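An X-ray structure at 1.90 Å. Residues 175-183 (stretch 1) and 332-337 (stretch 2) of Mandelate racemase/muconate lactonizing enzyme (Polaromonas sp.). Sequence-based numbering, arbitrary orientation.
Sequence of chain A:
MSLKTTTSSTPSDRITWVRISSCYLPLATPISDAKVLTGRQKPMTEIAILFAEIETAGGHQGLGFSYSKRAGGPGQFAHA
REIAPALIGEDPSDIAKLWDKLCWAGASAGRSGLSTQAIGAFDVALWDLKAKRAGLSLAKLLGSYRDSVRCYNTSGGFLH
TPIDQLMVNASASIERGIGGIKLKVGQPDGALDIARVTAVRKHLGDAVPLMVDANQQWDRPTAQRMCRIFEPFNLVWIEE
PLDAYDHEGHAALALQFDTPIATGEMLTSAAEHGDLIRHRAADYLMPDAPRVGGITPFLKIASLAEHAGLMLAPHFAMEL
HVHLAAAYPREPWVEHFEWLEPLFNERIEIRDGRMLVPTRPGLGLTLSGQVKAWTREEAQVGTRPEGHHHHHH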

# COMPACT_ATOMS: atom_id res chain seq x y z
N GLU A 175 42.44 10.13 25.12
CA GLU A 175 43.05 10.20 26.44
C GLU A 175 42.42 11.30 27.29
O GLU A 175 42.50 11.26 28.52
CB GLU A 175 44.57 10.43 26.32
CG GLU A 175 44.99 11.81 25.84
CD GLU A 175 46.49 11.91 25.60
OE1 GLU A 175 47.01 11.16 24.75
OE2 GLU A 175 47.15 12.74 26.27
N ARG A 176 41.78 12.27 26.64
CA ARG A 176 41.13 13.35 27.37
C ARG A 176 39.69 12.99 27.73
O ARG A 176 39.00 13.75 28.40
CB ARG A 176 41.15 14.65 26.54
CG ARG A 176 40.36 14.58 25.27
CD ARG A 176 40.46 15.85 24.43
NE ARG A 176 39.86 17.01 25.08
CZ ARG A 176 39.55 18.13 24.45
NH1 ARG A 176 39.78 18.25 23.15
NH2 ARG A 176 39.01 19.14 25.12
N GLY A 177 39.24 11.82 27.29
CA GLY A 177 37.89 11.39 27.63
C GLY A 177 36.85 11.29 26.53
O GLY A 177 35.71 10.91 26.81
N ILE A 178 37.21 11.63 25.29
CA ILE A 178 36.25 11.55 24.19
C ILE A 178 35.83 10.09 23.99
O ILE A 178 36.65 9.19 24.12
CB ILE A 178 36.85 12.11 22.88
CG1 ILE A 178 37.14 13.61 23.04
CG2 ILE A 178 35.88 11.91 21.72
CD1 ILE A 178 35.90 14.47 23.21
N GLY A 179 34.56 9.88 23.66
CA GLY A 179 34.07 8.52 23.49
C GLY A 179 34.03 7.96 22.08
O GLY A 179 33.62 6.81 21.88
N GLY A 180 34.46 8.74 21.10
CA GLY A 180 34.45 8.27 19.72
C GLY A 180 35.08 9.27 18.78
O GLY A 180 35.26 10.44 19.13
N ILE A 181 35.40 8.82 17.57
CA ILE A 181 36.04 9.66 16.56
C ILE A 181 35.26 9.68 15.24
O ILE A 181 34.98 8.63 14.67
CB ILE A 181 37.47 9.15 16.25
CG1 ILE A 181 38.32 9.14 17.52
CG2 ILE A 181 38.11 10.01 15.17
CD1 ILE A 181 38.56 10.51 18.13
N LYS A 182 34.92 10.86 14.74
CA LYS A 182 34.23 10.95 13.46
C LYS A 182 35.23 11.40 12.41
O LYS A 182 35.87 12.44 12.55
CB LYS A 182 33.06 11.94 13.52
CG LYS A 182 32.33 12.06 12.18
CD LYS A 182 30.90 12.55 12.35
CE LYS A 182 30.82 14.01 12.72
NZ LYS A 182 30.94 14.91 11.54
N LEU A 183 35.38 10.60 11.36
CA LEU A 183 36.32 10.92 10.29
C LEU A 183 35.62 11.47 9.06
O LEU A 183 34.60 10.93 8.62
CB LEU A 183 37.13 9.69 9.89
CG LEU A 183 37.96 9.00 10.98
CD1 LEU A 183 38.57 7.73 10.42
CD2 LEU A 183 39.04 9.94 11.49
N PRO A 332 21.66 8.43 23.15
CA PRO A 332 22.07 9.24 22.01
C PRO A 332 23.58 9.47 21.97
O PRO A 332 24.32 9.00 22.84
CB PRO A 332 21.30 10.54 22.23
CG PRO A 332 21.39 10.69 23.72
CD PRO A 332 21.12 9.28 24.24
N TRP A 333 24.03 10.18 20.94
CA TRP A 333 25.43 10.56 20.78
C TRP A 333 25.42 12.06 20.52
O TRP A 333 24.55 12.56 19.79
CB TRP A 333 26.08 9.88 19.57
CG TRP A 333 26.52 8.45 19.76
CD1 TRP A 333 25.79 7.32 19.50
CD2 TRP A 333 27.82 8.01 20.17
NE1 TRP A 333 26.57 6.20 19.71
CE2 TRP A 333 27.82 6.60 20.12
CE3 TRP A 333 29.00 8.67 20.56
CZ2 TRP A 333 28.94 5.83 20.45
CZ3 TRP A 333 30.12 7.91 20.89
CH2 TRP A 333 30.08 6.50 20.83
N VAL A 334 26.36 12.79 21.10
CA VAL A 334 26.48 14.23 20.88
C VAL A 334 27.93 14.54 20.54
O VAL A 334 28.84 13.98 21.16
CB VAL A 334 26.07 15.04 22.14
CG1 VAL A 334 26.39 16.51 21.93
CG2 VAL A 334 24.59 14.87 22.42
N GLU A 335 28.15 15.41 19.56
CA GLU A 335 29.50 15.77 19.15
C GLU A 335 30.10 16.83 20.06
O GLU A 335 29.45 17.85 20.35
CB GLU A 335 29.51 16.29 17.70
CG GLU A 335 30.86 16.83 17.27
CD GLU A 335 30.89 17.22 15.81
OE1 GLU A 335 29.90 17.81 15.34
OE2 GLU A 335 31.91 16.94 15.14
N HIS A 336 31.30 16.56 20.55
CA HIS A 336 31.99 17.51 21.39
C HIS A 336 32.90 18.35 20.54
O HIS A 336 33.99 17.91 20.15
CB HIS A 336 32.87 16.84 22.46
CG HIS A 336 33.74 17.81 23.21
ND1 HIS A 336 34.85 18.41 22.64
CD2 HIS A 336 33.66 18.27 24.48
CE1 HIS A 336 35.42 19.19 23.54
NE2 HIS A 336 34.72 19.12 24.66
N PHE A 337 32.46 19.56 20.23
CA PHE A 337 33.31 20.39 19.42
C PHE A 337 33.37 21.78 20.07
O PHE A 337 32.35 22.32 20.50
CB PHE A 337 32.79 20.34 17.98
CG PHE A 337 31.98 21.51 17.59
CD1 PHE A 337 30.73 21.76 18.16
CD2 PHE A 337 32.47 22.37 16.65
CE1 PHE A 337 29.99 22.87 17.77
CE2 PHE A 337 31.74 23.48 16.24
CZ PHE A 337 30.50 23.74 16.80

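Side chains can bring two distant segments of a chain together even where the backbones never pair, and these two stretches of a mandelate racemase/muconate lactonizing enzyme illustrate the principle well. The first stretch leaves a helix, turns through a glycine-rich loop and enters a strand at Ile181. The second is largely extended, with a strand running through Glu335. Their touching parts run 118° apart, and the backbones stay well separated: the CA atoms of Ile178 and His336 lie 7.8 Å apart, and those of Lys182 and Glu335 lie 8.8 Å apart. No hydrogen bond crosses between the stretches, so the contact, which buries 239 Å² in total, rests on packing and on a loose electrostatic pairing.

The first stretch begins with the end of a helix, where the backbone itself sets the residue type. Gly177 is the first residue to leave helical geometry, and its positive phi of 113°, with two bonds back into the last turn, completes a Schellman motif. At these backbone angles a CB would jam against the carbonyl O of Arg176, which by itself calls for glycine; the second stretch plays no part in that requirement.

Gly179 and Gly180 tell a different story, because here the indole of Trp333 comes close to the backbone. Trp333 points toward the loop, and its six-membered ring approaches edge-on, with CH2 3.7 Å from Gly179 O and CZ3 4.4 Å from Gly180 N. Both backbone atoms lie near the plane of the ring. The absence of side chains matters most at Gly180, where an ideal CB would sit a tight 3.3 Å from Trp333 CZ3; at Gly179 the corresponding distance to Trp333 CZ3 would be a more comfortable 4.1 Å. A broad, flat side chain can thus reach across the gap and meet bare backbone.

His336 gives up the most surface of any residue here, 56 Å², and receives two quite different neighbours. Ile178 sets out sideways, but with chi1 and chi2 both m its end comes nearer, placing CD1 3.9 Å from His336 CB. This buried aliphatic chain suits a purely van der Waals contact. Arg176 is more exposed and points toward the second stretch; its long side chain carries NH2 to 3.9 Å from His336 CE1. The guanidinium and imidazole meet obliquely, in a contact rather than a hydrogen bond.

At Lys182 and Glu335 the side chains must span a wide backbone gap. Lys182 points toward the second stretch, its chain bending at chi3 and chi4, both p, whereas Glu335 starts sideways and extends through t rotamers at chi1 and chi2 until its end comes nearer. The closest approach is Lys182 CE to Glu335 OE2 at 4.0 Å. Lys182 NZ lies 4.2 Å from Glu335 OE2, so the opposite charges are neighbours beyond salt-bridge range. Both residues are buried, and with little solvent to screen them the opposite charges can still feel each other at this distance; the hydrogen bonding of Lys182 NZ is met elsewhere in the structure.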